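Local coordinates for MATE family efflux transporter (Vibrio cholerae, PDB 6IDP), which probably exports drugs and other toxic compounds across the bacterial inner membrane, as a MATE-family transporter whose conformation changes in response to protons, at residues S152-N157 with L161-L166. Sequence-based numbering, arbitrary orientation.
Sequences SVCRAN and LLPGTL
Cys-154 lays its CB against CD of the Pro-163 ring, 3.9 Å away, while its sulfur passes on to the neighbouring leucine. With SG turned anti to the carbonyl carbon (chi1 -68°), the thiol lies 4.1 Å from CD2 of Leu-162, so one small side chain meets two consecutive residues of 161-166. Arg-155 adds a third touch through its aliphatic part: its CG sits 4.2 Å from CG of Pro-163, the two side chains running obliquely past each other. The arginine chain then bends at chi3, and its NE is hydrogen-bonded to the carbonyl oxygen of Met-288 on helix 281-299. These touches join the C-terminal end of helix 124-156 to the first turn of helix 161-184, a helical hairpin of the MATE fold; the short segments run roughly antiparallel, at 146°, with their axes 9.1 Å apart. Pro-163 suits this first turn, where the missing amide hydrogen costs no helical bond. At the turn, Asn-157 leaves the helical conformation and folds its amide back, ND2 donating to the Val-153 carbonyl oxygen at 2.7 Å in a nearly straight bond (173°). That oxygen also accepts from the Asn-157 backbone N, the two donors arriving from opposite faces of the carbonyl plane. Beyond the turn, Asn-159 OD1 accepts from the Leu-162 amide at the start of the second helix. Val-207 and Val-211 of helix 189-213, together with Trp-216, pack on Cys-154.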
# COMPACT_ATOMS: atom_id res chain seq x y z
N SER A 152 -12.45 -1.07 -2.93
CA SER A 152 -12.19 -2.49 -2.67
C SER A 152 -13.37 -3.36 -3.11
O SER A 152 -13.17 -4.48 -3.57
CB SER A 152 -11.89 -2.72 -1.19
OG SER A 152 -10.73 -2.00 -0.80
N VAL A 153 -14.58 -2.84 -2.95
CA VAL A 153 -15.77 -3.55 -3.42
C VAL A 153 -15.80 -3.60 -4.95
O VAL A 153 -16.12 -4.64 -5.53
CB VAL A 153 -17.06 -2.91 -2.88
CG1 VAL A 153 -18.29 -3.52 -3.53
CG2 VAL A 153 -17.13 -3.05 -1.36
N CYS A 154 -15.45 -2.49 -5.60
CA CYS A 154 -15.33 -2.45 -7.06
C CYS A 154 -14.35 -3.49 -7.57
O CYS A 154 -14.66 -4.26 -8.48
CB CYS A 154 -14.87 -1.07 -7.54
SG CYS A 154 -16.06 0.27 -7.30
N ARG A 155 -13.16 -3.48 -6.98
CA ARG A 155 -12.09 -4.39 -7.35
C ARG A 155 -12.51 -5.84 -7.09
O ARG A 155 -12.27 -6.71 -7.91
CB ARG A 155 -10.81 -4.04 -6.59
CG ARG A 155 -10.14 -2.76 -7.08
CD ARG A 155 -8.98 -2.32 -6.18
NE ARG A 155 -8.20 -3.46 -5.71
CZ ARG A 155 -7.99 -3.75 -4.43
NH1 ARG A 155 -8.50 -2.98 -3.48
NH2 ARG A 155 -7.27 -4.81 -4.10
N ALA A 156 -13.15 -6.06 -5.95
CA ALA A 156 -13.66 -7.39 -5.60
C ALA A 156 -14.63 -7.91 -6.66
O ALA A 156 -14.72 -9.11 -6.90
CB ALA A 156 -14.33 -7.37 -4.24
N ASN A 157 -15.35 -6.99 -7.30
CA ASN A 157 -16.26 -7.33 -8.38
C ASN A 157 -15.61 -7.22 -9.76
O ASN A 157 -16.30 -7.11 -10.77
CB ASN A 157 -17.51 -6.45 -8.32
CG ASN A 157 -18.45 -6.85 -7.20
OD1 ASN A 157 -19.42 -7.57 -7.43
ND2 ASN A 157 -18.17 -6.39 -5.99
N LEU A 161 -11.06 -0.10 -13.33
CA LEU A 161 -11.13 1.10 -14.15
C LEU A 161 -11.79 2.25 -13.40
O LEU A 161 -11.31 3.38 -13.43
CB LEU A 161 -11.89 0.82 -15.45
CG LEU A 161 -11.98 1.97 -16.47
CD1 LEU A 161 -10.59 2.45 -16.86
CD2 LEU A 161 -12.76 1.54 -17.70
N LEU A 162 -12.89 1.96 -12.71
CA LEU A 162 -13.63 2.99 -11.98
C LEU A 162 -12.84 3.53 -10.78
O LEU A 162 -12.73 4.75 -10.63
CB LEU A 162 -15.00 2.45 -11.54
CG LEU A 162 -15.92 3.41 -10.79
CD1 LEU A 162 -16.18 4.67 -11.61
CD2 LEU A 162 -17.23 2.71 -10.44
N PRO A 163 -12.29 2.65 -9.91
CA PRO A 163 -11.46 3.22 -8.85
C PRO A 163 -10.21 3.92 -9.38
O PRO A 163 -9.82 4.95 -8.84
CB PRO A 163 -11.08 2.01 -8.00
CG PRO A 163 -11.34 0.82 -8.85
CD PRO A 163 -12.49 1.20 -9.72
N GLY A 164 -9.60 3.37 -10.43
CA GLY A 164 -8.42 3.97 -11.02
C GLY A 164 -8.70 5.36 -11.56
O GLY A 164 -7.94 6.30 -11.33
N THR A 165 -9.82 5.49 -12.26
CA THR A 165 -10.23 6.77 -12.83
C THR A 165 -10.53 7.79 -11.74
O THR A 165 -10.12 8.95 -11.84
CB THR A 165 -11.47 6.59 -13.73
OG1 THR A 165 -11.12 5.83 -14.89
CG2 THR A 165 -12.02 7.94 -14.17
N LEU A 166 -11.21 7.36 -10.69
CA LEU A 166 -11.59 8.27 -9.61
C LEU A 166 -10.39 8.71 -8.77
O LEU A 166 -10.40 9.81 -8.21
CB LEU A 166 -12.64 7.63 -8.71
CG LEU A 166 -14.06 7.59 -9.29
CD1 LEU A 166 -15.05 7.08 -8.25
CD2 LEU A 166 -14.48 8.96 -9.80